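PDB 6JM7: ofchtiv-allosamidin from Ostrinia furnacalis, which probably hydrolyses chitin as a family 18 glycoside hydrolase, an insect chitinase, and is captured here with the chitinase inhibitor allosamidin. Local coordinates for residues V6-G11 and I342-I347; E87-Y92 and R130-H135. All coordinates share one frame; numbering follows the deposited sequence.

From the N terminus, the chain first lays down strand 5-11, which finds its second neighbour, in contact 1, some 330 residues later, when strand 341-345 lines up beside it and the family 18 TIM barrel is closed. Contact 2 is nested wholly inside that long loop: 87-92, the end of the loop after strand 77-83 and the start of helix 90-97, meets 130-135, the loop between strand 120-124 and helix 138-154. The centres of contact 1 and contact 2 lie about 24 Å apart, and the nearest atoms of contact 1 and contact 2 about 10 Å. Contact 1 is a backbone seam near the centre of the chain, whereas contact 2 ties neighbouring barrel loops near its outside.

Contact 1: residues V6-G11 and I342-I347; sequences VVCYYG and IMLWSI
Val7 and Met343 pair at the seam of a TIM barrel, where the first and last strands run parallel, their segment axes 4.7 Å apart and 14° from alignment. The backbone ladder is the direct evidence: Val7 N reaches Ile342 O at 2.8 Å, and Leu344 N and Tyr9 N continue it through Val7 O and Leu344 O. Past the strand end Ile347 N, one residue out of step, bonds Tyr9 O.

Side chains alternate between two surfaces. On one, Leu344 spreads its methyls, CD2 lying 3.9 Å from Cys8 SG and 4.1 Å from Val6 CG1, while Leu364 and Leu371 of helix 362-373 pack from outside. The sulfur of Cys8 is locked into a disulfide with Cys33. On the barrel interior, Met343 runs extended through its first two torsions (chi2 -174°), which brings SD to 3.4 Å from Tyr9 CE1 in an oblique Met-aromatic contact. The phenol ring also meets Trp345: their six-membered rings are 5.7 Å apart at the centroids with planes at 43°, neither stacked nor edge-to-face, and Trp345 CE3 sits 3.5 Å from Tyr9 CB. The hydroxyl of Tyr9 is hydrogen-bonded to Asp122, which by sequence belongs to the DxDxE signature of the family.

Beyond Trp345 the chain passes through a cis peptide into Ser346, whose CB lies on one face of the indole, displaced toward its edge. Such a non-proline cis peptide after a tryptophan at the end of the last barrel strand is a recurrent feature of family 18 chitinases, in which this tryptophan commonly floors the substrate cleft.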
loop_
_atom_site.group_PDB
_atom_site.type_symbol
_atom_site.label_atom_id
_atom_site.label_comp_id
_atom_site.label_asym_id
_atom_site.label_seq_id
_atom_site.Cartn_x
_atom_site.Cartn_y
_atom_site.Cartn_z
ATOM N N VAL A 6 5.190 9.953 6.618
ATOM C CA VAL A 6 4.023 9.695 5.781
ATOM C C VAL A 6 4.564 9.232 4.437
ATOM O O VAL A 6 5.192 10.015 3.713
ATOM C CB VAL A 6 3.135 10.936 5.622
ATOM C CG1 VAL A 6 2.001 10.658 4.673
ATOM C CG2 VAL A 6 2.582 11.361 6.969
ATOM N N VAL A 7 4.335 7.962 4.109
ATOM C CA VAL A 7 4.920 7.330 2.929
ATOM C C VAL A 7 3.821 7.230 1.883
ATOM O O VAL A 7 2.894 6.426 2.029
ATOM C CB VAL A 7 5.507 5.953 3.272
ATOM C CG1 VAL A 7 6.126 5.296 2.035
ATOM C CG2 VAL A 7 6.538 6.111 4.367
ATOM N N CYS A 8 3.913 8.051 0.827
ATOM C CA CYS A 8 2.865 8.155 -0.189
ATOM C C CYS A 8 3.271 7.355 -1.418
ATOM O O CYS A 8 4.223 7.733 -2.109
ATOM C CB CYS A 8 2.640 9.609 -0.601
ATOM S SG CYS A 8 2.084 10.711 0.706
ATOM N N TYR A 9 2.538 6.283 -1.716
ATOM C CA TYR A 9 2.700 5.606 -3.001
ATOM C C TYR A 9 1.921 6.309 -4.106
ATOM O O TYR A 9 0.772 6.721 -3.919
ATOM C CB TYR A 9 2.247 4.144 -2.913
ATOM C CG TYR A 9 3.263 3.245 -2.247
ATOM C CD1 TYR A 9 3.398 3.228 -0.873
ATOM C CD2 TYR A 9 4.110 2.446 -2.998
ATOM C CE1 TYR A 9 4.336 2.424 -0.264
ATOM C CE2 TYR A 9 5.057 1.635 -2.394
ATOM C CZ TYR A 9 5.154 1.625 -1.023
ATOM O OH TYR A 9 6.082 0.826 -0.391
ATOM N N TYR A 10 2.555 6.435 -5.270
ATOM C CA TYR A 10 1.939 7.010 -6.460
ATOM C C TYR A 10 1.918 5.949 -7.556
ATOM O O TYR A 10 2.972 5.573 -8.087
ATOM C CB TYR A 10 2.701 8.258 -6.912
ATOM C CG TYR A 10 2.191 8.870 -8.212
ATOM C CD1 TYR A 10 0.837 8.865 -8.538
ATOM C CD2 TYR A 10 3.084 9.450 -9.111
ATOM C CE1 TYR A 10 0.381 9.425 -9.745
ATOM C CE2 TYR A 10 2.632 10.009 -10.309
ATOM C CZ TYR A 10 1.290 9.995 -10.609
ATOM O OH TYR A 10 0.867 10.557 -11.795
ATOM N N GLY A 11 0.718 5.471 -7.884
ATOM C CA GLY A 11 0.519 4.594 -9.026
ATOM C C GLY A 11 0.583 5.397 -10.310
ATOM O O GLY A 11 -0.396 6.032 -10.705
ATOM N N ILE A 342 2.784 6.223 8.716
ATOM C CA ILE A 342 1.668 5.726 7.922
ATOM C C ILE A 342 2.118 5.649 6.473
ATOM O O ILE A 342 2.747 6.584 5.962
ATOM C CB ILE A 342 0.444 6.655 8.053
ATOM C CG1 ILE A 342 -0.075 6.678 9.495
ATOM C CG2 ILE A 342 -0.664 6.277 7.065
ATOM C CD1 ILE A 342 -0.692 5.372 9.944
ATOM N N MET A 343 1.801 4.536 5.816
ATOM C CA MET A 343 1.995 4.358 4.384
ATOM C C MET A 343 0.619 4.283 3.740
ATOM O O MET A 343 -0.307 3.721 4.323
ATOM C CB MET A 343 2.794 3.074 4.099
ATOM C CG MET A 343 2.611 2.485 2.713
ATOM S SD MET A 343 3.477 0.902 2.603
ATOM C CE MET A 343 2.196 -0.237 3.119
ATOM N N LEU A 344 0.460 4.882 2.565
ATOM C CA LEU A 344 -0.843 4.867 1.916
ATOM C C LEU A 344 -0.746 4.356 0.489
ATOM O O LEU A 344 0.151 4.745 -0.269
ATOM C CB LEU A 344 -1.474 6.253 1.936
ATOM C CG LEU A 344 -0.524 7.343 1.454
ATOM C CD1 LEU A 344 -0.744 7.667 -0.016
ATOM C CD2 LEU A 344 -0.703 8.552 2.336
ATOM N N TRP A 345 -1.669 3.467 0.140
ATOM C CA TRP A 345 -1.936 3.098 -1.242
ATOM C C TRP A 345 -3.321 3.613 -1.595
ATOM O O TRP A 345 -4.314 3.086 -1.086
ATOM C CB TRP A 345 -1.891 1.583 -1.460
ATOM C CG TRP A 345 -2.023 1.328 -2.910
ATOM C CD1 TRP A 345 -3.183 1.239 -3.630
ATOM C CD2 TRP A 345 -0.954 1.249 -3.858
ATOM N NE1 TRP A 345 -2.893 1.081 -4.966
ATOM C CE2 TRP A 345 -1.533 1.082 -5.128
ATOM C CE3 TRP A 345 0.438 1.293 -3.748
ATOM C CZ2 TRP A 345 -0.766 0.946 -6.282
ATOM C CZ3 TRP A 345 1.195 1.160 -4.885
ATOM C CH2 TRP A 345 0.593 0.988 -6.140
ATOM N N SER A 346 -3.414 4.610 -2.474
ATOM C CA SER A 346 -2.317 5.345 -3.086
ATOM C C SER A 346 -2.821 6.788 -3.255
ATOM O O SER A 346 -4.027 7.042 -3.158
ATOM C CB SER A 346 -1.913 4.726 -4.426
ATOM O OG SER A 346 -3.059 4.541 -5.239
ATOM N N ILE A 347 -1.902 7.730 -3.485
ATOM C CA ILE A 347 -2.267 9.143 -3.389
ATOM C C ILE A 347 -3.284 9.537 -4.457
ATOM O O ILE A 347 -4.145 10.393 -4.215
ATOM C CB ILE A 347 -0.991 10.018 -3.443
ATOM C CG1 ILE A 347 -1.313 11.465 -3.050
ATOM C CG2 ILE A 347 -0.295 9.940 -4.807
ATOM C CD1 ILE A 347 -0.074 12.370 -2.876
#

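Contact 2: residues E87-Y92 and R130-H135; sequences EGSAQY and RRDTVH
A chi1 of 60° sets CG of Asp132 between its own backbone N and carbonyl carbon and turns the carboxylate toward Ser89 and Ala90. Asp132 follows Arg131 in a type II' beta turn, Arg130 to Thr133, closed by a bond from Thr133 N to Arg130 O, on a loop of the TIM barrel that faces the start of helix 90-97.

OD1 of Asp132 receives two backbone N-H groups. The firmer bond comes from Ser89 N at 2.8 Å, bent to 149° at the hydrogen and using the syn lone pair; a weak second one comes from Ala90 N at 3.1 Å. Lying beside the N-terminal turn of the helix, this carboxylate probably gains from the helix dipole and would be biased toward its charged form. The methyl of Ala90 slips in beside it, CB being 3.2 Å from Asp132 O and 3.4 Å from Asp132 OD2.

Arg131 folds at chi3 (74°), which carries NH1 to 3.6 Å from Gly88 CA, oblique to the guanidinium. NH1 is held there by Trp85 O and Glu126 O, and the group makes a cation-pi contact with Trp85, so the guanidinium is held by two carbonyls and an indole of the loops that follow strands 77-83 and 120-124. Ser89 OG is likewise engaged outside the contact, bonded to Trp125 NE1 and Tyr127 O. These bonds join the ends of two neighbouring strands, 77-83 and 120-124, through their following loops.

Further along, Val134 CG2 rests 3.9 Å from Ala90 CB. A water links the two segments, hydrogen-bonded to both Gln91 OE1 and Asp132 OD2, 2.6 Å from the latter.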
loop_
_atom_site.group_PDB
_atom_site.type_symbol
_atom_site.label_atom_id
_atom_site.label_comp_id
_atom_site.label_asym_id
_atom_site.label_seq_id
_atom_site.Cartn_x
_atom_site.Cartn_y
_atom_site.Cartn_z
ATOM N N GLU A 87 3.974 -7.398 -11.251
ATOM C CA GLU A 87 5.295 -7.945 -11.548
ATOM C C GLU A 87 5.430 -9.411 -11.136
ATOM O O GLU A 87 6.253 -10.135 -11.702
ATOM C CB GLU A 87 6.376 -7.109 -10.861
ATOM C CG GLU A 87 6.913 -5.985 -11.725
ATOM C CD GLU A 87 7.887 -6.490 -12.774
ATOM O OE1 GLU A 87 9.012 -6.910 -12.397
ATOM O OE2 GLU A 87 7.518 -6.466 -13.972
ATOM N N GLY A 88 4.673 -9.861 -10.146
ATOM C CA GLY A 88 4.746 -11.264 -9.773
ATOM C C GLY A 88 6.009 -11.618 -9.006
ATOM O O GLY A 88 6.741 -10.759 -8.511
ATOM N N SER A 89 6.262 -12.919 -8.904
ATOM C CA SER A 89 7.287 -13.406 -7.992
ATOM C C SER A 89 8.426 -14.155 -8.664
ATOM O O SER A 89 9.558 -14.081 -8.176
ATOM C CB SER A 89 6.645 -14.314 -6.928
ATOM O OG SER A 89 7.610 -14.769 -6.006
ATOM N N ALA A 90 8.163 -14.836 -9.784
ATOM C CA ALA A 90 9.144 -15.728 -10.400
ATOM C C ALA A 90 10.486 -15.048 -10.639
ATOM O O ALA A 90 11.542 -15.591 -10.297
ATOM C CB ALA A 90 8.591 -16.256 -11.723
ATOM N N GLN A 91 10.479 -13.884 -11.284
ATOM C CA GLN A 91 11.760 -13.314 -11.681
ATOM C C GLN A 91 12.545 -12.824 -10.474
ATOM O O GLN A 91 13.781 -12.831 -10.498
ATOM C CB GLN A 91 11.550 -12.185 -12.689
ATOM C CG GLN A 91 10.754 -11.026 -12.129
ATOM C CD GLN A 91 9.264 -11.108 -12.429
ATOM O OE1 GLN A 91 8.600 -12.134 -12.184
ATOM N NE2 GLN A 91 8.720 -10.009 -12.950
ATOM N N TYR A 92 11.847 -12.413 -9.407
ATOM C CA TYR A 92 12.533 -12.027 -8.178
ATOM C C TYR A 92 13.118 -13.248 -7.480
ATOM O O TYR A 92 14.229 -13.194 -6.947
ATOM C CB TYR A 92 11.565 -11.254 -7.262
ATOM C CG TYR A 92 11.133 -9.953 -7.909
ATOM C CD1 TYR A 92 10.074 -9.926 -8.815
ATOM C CD2 TYR A 92 11.835 -8.772 -7.689
ATOM C CE1 TYR A 92 9.703 -8.762 -9.456
ATOM C CE2 TYR A 92 11.464 -7.594 -8.332
ATOM C CZ TYR A 92 10.401 -7.600 -9.212
ATOM O OH TYR A 92 10.035 -6.446 -9.866
ATOM N N ARG A 130 5.809 -17.277 -2.587
ATOM C CA ARG A 130 4.383 -17.287 -2.885
ATOM C C ARG A 130 4.165 -17.028 -4.368
ATOM O O ARG A 130 5.093 -16.688 -5.104
ATOM C CB ARG A 130 3.629 -16.252 -2.039
ATOM C CG ARG A 130 3.663 -16.566 -0.544
ATOM C CD ARG A 130 2.926 -15.533 0.276
ATOM N NE ARG A 130 1.539 -15.407 -0.147
ATOM C CZ ARG A 130 0.771 -14.366 0.160
ATOM N NH1 ARG A 130 1.251 -13.371 0.899
ATOM N NH2 ARG A 130 -0.481 -14.314 -0.264
ATOM N N ARG A 131 2.908 -17.199 -4.792
ATOM C CA ARG A 131 2.480 -16.963 -6.179
ATOM C C ARG A 131 3.398 -17.783 -7.090
ATOM O O ARG A 131 3.607 -18.977 -6.821
ATOM C CB ARG A 131 2.443 -15.468 -6.443
ATOM C CG ARG A 131 1.462 -14.732 -5.532
ATOM C CD ARG A 131 1.486 -13.236 -5.782
ATOM N NE ARG A 131 0.822 -12.893 -7.035
ATOM C CZ ARG A 131 1.121 -11.820 -7.764
ATOM N NH1 ARG A 131 2.073 -10.975 -7.377
ATOM N NH2 ARG A 131 0.457 -11.579 -8.885
ATOM N N ASP A 132 3.961 -17.205 -8.161
ATOM C CA ASP A 132 4.746 -17.988 -9.111
ATOM C C ASP A 132 6.225 -18.078 -8.728
ATOM O O ASP A 132 7.079 -18.174 -9.617
ATOM C CB ASP A 132 4.566 -17.436 -10.532
ATOM C CG ASP A 132 5.010 -16.003 -10.675
ATOM O OD1 ASP A 132 5.052 -15.275 -9.666
ATOM O OD2 ASP A 132 5.291 -15.574 -11.801
ATOM N N THR A 133 6.541 -18.108 -7.426
ATOM C CA THR A 133 7.907 -18.350 -6.962
ATOM C C THR A 133 8.516 -19.564 -7.649
ATOM O O THR A 133 7.838 -20.560 -7.901
ATOM C CB THR A 133 7.933 -18.577 -5.440
ATOM O OG1 THR A 133 9.262 -18.944 -5.044
ATOM C CG2 THR A 133 7.002 -19.711 -5.032
ATOM N N VAL A 134 9.815 -19.484 -7.915
ATOM C CA VAL A 134 10.548 -20.566 -8.549
ATOM C C VAL A 134 11.271 -21.430 -7.525
ATOM O O VAL A 134 11.237 -22.660 -7.610
ATOM C CB VAL A 134 11.530 -19.991 -9.596
ATOM C CG1 VAL A 134 12.505 -21.045 -10.045
ATOM C CG2 VAL A 134 10.759 -19.421 -10.784
ATOM N N HIS A 135 11.897 -20.810 -6.529
ATOM C CA HIS A 135 12.718 -21.526 -5.560
ATOM C C HIS A 135 12.023 -21.737 -4.222
ATOM O O HIS A 135 12.640 -22.288 -3.301
ATOM C CB HIS A 135 14.044 -20.794 -5.355
ATOM C CG HIS A 135 14.894 -20.735 -6.588
ATOM N ND1 HIS A 135 15.402 -21.865 -7.195
ATOM C CD2 HIS A 135 15.316 -19.686 -7.334
ATOM C CE1 HIS A 135 16.106 -21.512 -8.258
ATOM N NE2 HIS A 135 16.071 -20.195 -8.363
HETATM O O HOH W 1 5.878 -13.287 -12.883
#